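Local coordinates for protein enterochelin esterase (Salmonella enterica subsp. enterica serovar Typhimurium, PDB 3MGA) that probably hydrolyses the ester bonds of the siderophore enterobactin in its ferric complex, as a serine esterase of the alpha/beta-hydrolase fold, so that the iron can be released, at residues A[203-208]-A[282-287]; A[293-298]-A[307-312]. One frame throughout, in Å; residues are numbered along the deposited sequence.

In the fold
Following the chain from its N terminus, of the four segments the one on strand 204-207 comes first, and contact 1 closes a loop of 73 mostly helical residues when strand 284-288 returns beside it. Contact 2 closes a much shorter loop, of eight residues, between helix 290-301 and strand 308-312. The two neither nest nor cross: contact 1 is complete before contact 2 opens. Strand 284-288 leads directly into helix 290-301, and strand 308-312 then pairs with strand 284-288, on the side away from strand 204-207. Together the contacts tie three neighbouring strands of the mixed sheet of the esterase domain to one helix, with Val-285 CG1 packed against Ala-295 CB.

Contact 1. Residues A[203-208]-A[282-287]; sequences PLAILL and RTVVAG
Ala-205 and Val-284 meet at the apolar centre, methyl CB against branching CB at 4.0 Å, on the face of the sheet that also carries Leu-207 and Ala-286. On the other face Ile-206 lies beside Val-285, with Ile-206 CB 4.4 Å from Val-285 CG2. Ile-206 CG1 stands beside its own backbone N (chi1 -63°), which sets it 4.0 Å from Val-284 O. Helix 385-399 packs over the first face, with Leu-396 and Leu-399 against Val-284 and Leu-392 against Leu-207, while on the second Trp-259 of helix 256-273 touches Val-285 and also Leu-208.

Between the two faces runs a parallel ladder in which Val-284, Ile-206 and Ala-286 each give an N-H and accept at their C=O. Val-284 N binds Leu-204 O, and Ile-206 N reaches Val-284 O at 2.7 Å from above the carbonyl plane. Ala-286 N then approaches Ile-206 O nearly in line with its C=O, also at 2.7 Å, and Leu-208 N closes the series on Ala-286 O. The pair lies in the parallel part of the mixed sheet of an alpha/beta-hydrolase fold. Strand 284-288 runs at its C-terminal end into a Gly-287, Ser-289, Gly-291 pattern consistent with the nucleophile elbow of this family.

Further out, water 2 donates to both Leu-208 O and Ala-286 O, giving the latter carbonyl a second donor. At the opposite end water 1 bridges the strands, accepting from Leu-204 N at 2.8 Å and donating to Thr-283 OG1, a hydroxyl also bound by Arg-305. Pro-203 CB lies 3.2 Å from Arg-282 O and 3.7 Å from Arg-282 CD, where the extended arginine chain passes the proline ring before its guanidinium forms a salt bridge with Glu-201.

Contact 2. Residues A[293-298]-A[307-312]; sequences LSALYA and GCVLSQ
Val-309 faces Ala-295 and Leu-296 with chi1 at 171°, which sets CG1 anti to the backbone N and CG2 anti to the carbonyl carbon. Its CB points toward the helix and both methyls reach it: each meets Leu-296 CA, CG1 also touching Leu-296 N and CG2 Ala-295 O. From the leucine side chain it is CB, at the root, that meets the valine, with Leu-296 CB 4.1 Å from Val-309 CG1.

The contact belongs to a beta-alpha-beta crossover of the alpha/beta-hydrolase fold: strand 284-288, helix 290-301 and strand 308-312 follow one another, and the helix packs back on the second strand. The short helix and strand axes run nearly antiparallel, at 159°, and approach to 7.1 Å. Such close packing goes with the small side chain of Ala-295, which points toward the strand and presents only CB, 4.1 Å from Val-309 CG1. The same methyl, Ala-295 CB, lies 4.3 Å from Leu-310 O and packs against Val-285 of the preceding strand, so it sits over two neighbouring strands of the sheet.

Leu-310 points to the other face, where Leu-392 and Leu-399 of helix 385-399 receive it. Ser-311 points toward the helix again, with Ser-311 OG 4.3 Å from Leu-293 N, which is packing distance; Phe-316 touches both this serine and Leu-296, lining the flank of the contact.

The hold between the two segments is thus van der Waals packing centred on one valine. Val-309 CG1 rests on the peptide joining Ala-295 to Leu-296, 3.7 Å from both Leu-296 N and Leu-296 CA. Val-309 CG2 comes to 3.4 Å from Ala-295 O.

Contact 1. Residues A[203-208]-A[282-287]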
loop_
_atom_site.group_PDB
_atom_site.type_symbol
_atom_site.label_atom_id
_atom_site.label_comp_id
_atom_site.label_asym_id
_atom_site.label_seq_id
_atom_site.Cartn_x
_atom_site.Cartn_y
_atom_site.Cartn_z
ATOM N N PRO A 203 3.077 -2.978 -23.625
ATOM C CA PRO A 203 3.331 -1.829 -22.783
ATOM C C PRO A 203 4.282 -2.192 -21.638
ATOM O O PRO A 203 4.276 -3.337 -21.158
ATOM C CB PRO A 203 1.955 -1.526 -22.199
ATOM C CG PRO A 203 1.259 -2.832 -22.196
ATOM C CD PRO A 203 1.717 -3.511 -23.434
ATOM N N LEU A 204 5.093 -1.222 -21.231
ATOM C CA LEU A 204 6.008 -1.353 -20.110
ATOM C C LEU A 204 5.329 -0.705 -18.911
ATOM O O LEU A 204 4.719 0.369 -19.037
ATOM C CB LEU A 204 7.316 -0.607 -20.371
ATOM C CG LEU A 204 8.247 -0.469 -19.150
ATOM C CD1 LEU A 204 8.745 -1.843 -18.681
ATOM C CD2 LEU A 204 9.434 0.435 -19.461
ATOM N N ALA A 205 5.448 -1.352 -17.754
ATOM C CA ALA A 205 4.878 -0.849 -16.521
ATOM C C ALA A 205 5.952 -0.913 -15.451
ATOM O O ALA A 205 6.491 -1.986 -15.168
ATOM C CB ALA A 205 3.654 -1.686 -16.112
ATOM N N ILE A 206 6.282 0.236 -14.867
ATOM C CA ILE A 206 7.285 0.276 -13.819
ATOM C C ILE A 206 6.643 0.353 -12.441
ATOM O O ILE A 206 5.835 1.242 -12.161
ATOM C CB ILE A 206 8.226 1.464 -13.986
ATOM C CG1 ILE A 206 8.998 1.342 -15.302
ATOM C CG2 ILE A 206 9.203 1.530 -12.821
ATOM C CD1 ILE A 206 9.965 2.494 -15.538
ATOM N N LEU A 207 7.006 -0.593 -11.583
ATOM C CA LEU A 207 6.494 -0.625 -10.226
ATOM C C LEU A 207 7.591 -0.334 -9.217
ATOM O O LEU A 207 8.574 -1.076 -9.109
ATOM C CB LEU A 207 5.809 -1.952 -9.908
ATOM C CG LEU A 207 4.393 -2.178 -10.455
ATOM C CD1 LEU A 207 4.324 -2.116 -11.966
ATOM C CD2 LEU A 207 3.884 -3.518 -9.970
ATOM N N LEU A 208 7.411 0.752 -8.474
ATOM C CA LEU A 208 8.364 1.145 -7.454
ATOM C C LEU A 208 8.132 0.242 -6.240
ATOM O O LEU A 208 7.138 -0.485 -6.197
ATOM C CB LEU A 208 8.208 2.626 -7.133
ATOM C CG LEU A 208 8.471 3.535 -8.338
ATOM C CD1 LEU A 208 8.085 4.982 -8.026
ATOM C CD2 LEU A 208 9.946 3.430 -8.819
ATOM N N ARG A 282 1.146 4.331 -23.213
ATOM C CA ARG A 282 0.865 3.076 -22.506
ATOM C C ARG A 282 2.009 2.658 -21.595
ATOM O O ARG A 282 2.091 1.501 -21.198
ATOM C CB ARG A 282 0.520 1.938 -23.462
ATOM C CG ARG A 282 1.521 1.661 -24.563
ATOM C CD ARG A 282 1.142 0.359 -25.224
ATOM N NE ARG A 282 1.682 0.203 -26.565
ATOM C CZ ARG A 282 0.997 0.399 -27.689
ATOM N NH1 ARG A 282 -0.282 0.749 -27.662
ATOM N NH2 ARG A 282 1.598 0.222 -28.858
ATOM N N THR A 283 2.870 3.613 -21.257
ATOM C CA THR A 283 3.994 3.371 -20.395
ATOM C C THR A 283 3.591 3.804 -18.997
ATOM O O THR A 283 3.330 4.993 -18.736
ATOM C CB THR A 283 5.231 4.123 -20.879
ATOM O OG1 THR A 283 5.542 3.702 -22.221
ATOM C CG2 THR A 283 6.412 3.842 -19.975
ATOM N N VAL A 284 3.546 2.833 -18.091
ATOM C CA VAL A 284 3.128 3.097 -16.741
ATOM C C VAL A 284 4.239 3.198 -15.720
ATOM O O VAL A 284 5.249 2.516 -15.796
ATOM C CB VAL A 284 2.157 1.999 -16.248
ATOM C CG1 VAL A 284 1.910 2.120 -14.715
ATOM C CG2 VAL A 284 0.853 2.051 -17.033
ATOM N N VAL A 285 4.024 4.089 -14.767
ATOM C CA VAL A 285 4.882 4.241 -13.633
ATOM C C VAL A 285 3.865 4.189 -12.487
ATOM O O VAL A 285 2.932 4.996 -12.418
ATOM C CB VAL A 285 5.707 5.516 -13.673
ATOM C CG1 VAL A 285 6.459 5.678 -12.380
ATOM C CG2 VAL A 285 6.688 5.468 -14.871
ATOM N N ALA A 286 4.008 3.184 -11.635
ATOM C CA ALA A 286 3.089 2.984 -10.529
ATOM C C ALA A 286 3.848 2.921 -9.219
ATOM O O ALA A 286 4.906 2.307 -9.140
ATOM C CB ALA A 286 2.284 1.685 -10.757
ATOM N N GLY A 287 3.306 3.551 -8.187
ATOM C CA GLY A 287 3.949 3.559 -6.874
ATOM C C GLY A 287 3.010 3.955 -5.750
ATOM O O GLY A 287 1.931 4.500 -5.991
HETATM O O HOH W 1 5.566 0.823 -23.023
HETATM O O HOH W 2 4.452 -0.218 -7.395
#

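Contact 2. Residues A[293-298]-A[307-312]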
loop_
_atom_site.group_PDB
_atom_site.type_symbol
_atom_site.label_atom_id
_atom_site.label_comp_id
_atom_site.label_asym_id
_atom_site.label_seq_id
_atom_site.Cartn_x
_atom_site.Cartn_y
_atom_site.Cartn_z
ATOM N N LEU A 293 4.178 9.772 -5.262
ATOM C CA LEU A 293 4.690 11.107 -5.487
ATOM C C LEU A 293 5.723 11.062 -6.600
ATOM O O LEU A 293 5.706 11.884 -7.522
ATOM C CB LEU A 293 5.335 11.641 -4.192
ATOM C CG LEU A 293 6.128 12.950 -4.216
ATOM C CD1 LEU A 293 5.282 14.141 -4.640
ATOM C CD2 LEU A 293 6.739 13.189 -2.832
ATOM N N SER A 294 6.612 10.084 -6.516
ATOM C CA SER A 294 7.671 9.933 -7.495
ATOM C C SER A 294 7.109 9.583 -8.877
ATOM O O SER A 294 7.613 10.075 -9.878
ATOM C CB SER A 294 8.676 8.865 -7.040
ATOM O OG SER A 294 9.910 9.013 -7.720
ATOM N N ALA A 295 6.069 8.751 -8.933
ATOM C CA ALA A 295 5.479 8.364 -10.233
ATOM C C ALA A 295 4.842 9.558 -10.946
ATOM O O ALA A 295 4.991 9.704 -12.145
ATOM C CB ALA A 295 4.463 7.224 -10.069
ATOM N N LEU A 296 4.127 10.406 -10.208
ATOM C CA LEU A 296 3.512 11.586 -10.803
ATOM C C LEU A 296 4.633 12.525 -11.247
ATOM O O LEU A 296 4.619 13.052 -12.360
ATOM C CB LEU A 296 2.578 12.290 -9.818
ATOM C CG LEU A 296 1.886 13.548 -10.359
ATOM C CD1 LEU A 296 1.019 13.232 -11.589
ATOM C CD2 LEU A 296 1.063 14.212 -9.273
ATOM N N TYR A 297 5.605 12.725 -10.363
ATOM C CA TYR A 297 6.762 13.560 -10.654
ATOM C C TYR A 297 7.400 13.123 -11.972
ATOM O O TYR A 297 7.778 13.962 -12.789
ATOM C CB TYR A 297 7.756 13.468 -9.496
ATOM C CG TYR A 297 9.086 14.151 -9.713
ATOM C CD1 TYR A 297 10.173 13.443 -10.218
ATOM C CD2 TYR A 297 9.274 15.479 -9.377
ATOM C CE1 TYR A 297 11.396 14.038 -10.399
ATOM C CE2 TYR A 297 10.511 16.094 -9.562
ATOM C CZ TYR A 297 11.564 15.362 -10.074
ATOM O OH TYR A 297 12.794 15.946 -10.264
ATOM N N ALA A 298 7.500 11.810 -12.174
ATOM C CA ALA A 298 8.076 11.254 -13.405
ATOM C C ALA A 298 7.220 11.622 -14.614
ATOM O O ALA A 298 7.728 12.107 -15.611
ATOM C CB ALA A 298 8.207 9.739 -13.299
ATOM N N GLY A 307 3.736 8.287 -19.836
ATOM C CA GLY A 307 2.435 8.912 -20.043
ATOM C C GLY A 307 1.338 8.477 -19.099
ATOM O O GLY A 307 0.300 9.132 -19.015
ATOM N N CYS A 308 1.559 7.378 -18.382
ATOM C CA CYS A 308 0.559 6.856 -17.456
ATOM C C CYS A 308 1.099 6.826 -16.029
ATOM O O CYS A 308 2.146 6.246 -15.761
ATOM C CB CYS A 308 0.132 5.449 -17.891
ATOM S SG CYS A 308 -0.444 5.354 -19.621
ATOM N N VAL A 309 0.381 7.469 -15.118
ATOM C CA VAL A 309 0.769 7.508 -13.722
ATOM C C VAL A 309 -0.273 6.802 -12.855
ATOM O O VAL A 309 -1.485 6.913 -13.090
ATOM C CB VAL A 309 0.923 8.961 -13.224
ATOM C CG1 VAL A 309 1.103 8.997 -11.719
ATOM C CG2 VAL A 309 2.087 9.650 -13.925
ATOM N N LEU A 310 0.222 6.041 -11.880
ATOM C CA LEU A 310 -0.617 5.359 -10.922
ATOM C C LEU A 310 -0.078 5.684 -9.529
ATOM O O LEU A 310 0.908 5.093 -9.073
ATOM C CB LEU A 310 -0.654 3.851 -11.178
ATOM C CG LEU A 310 -1.409 2.998 -10.136
ATOM C CD1 LEU A 310 -2.746 3.619 -9.766
ATOM C CD2 LEU A 310 -1.588 1.542 -10.615
ATOM N N SER A 311 -0.709 6.660 -8.880
ATOM C CA SER A 311 -0.330 7.063 -7.540
ATOM C C SER A 311 -1.347 6.582 -6.517
ATOM O O SER A 311 -2.526 6.958 -6.571
ATOM C CB SER A 311 -0.199 8.571 -7.430
ATOM O OG SER A 311 0.088 8.935 -6.083
ATOM N N GLN A 312 -0.881 5.751 -5.591
ATOM C CA GLN A 312 -1.718 5.214 -4.526
ATOM C C GLN A 312 -1.196 5.829 -3.232
ATOM O O GLN A 312 -0.004 5.724 -2.936
ATOM C CB GLN A 312 -1.610 3.686 -4.466
ATOM C CG GLN A 312 -1.762 3.001 -5.822
ATOM C CD GLN A 312 -1.799 1.487 -5.735
ATOM O OE1 GLN A 312 -0.915 0.814 -6.250
ATOM N NE2 GLN A 312 -2.805 0.948 -5.049
#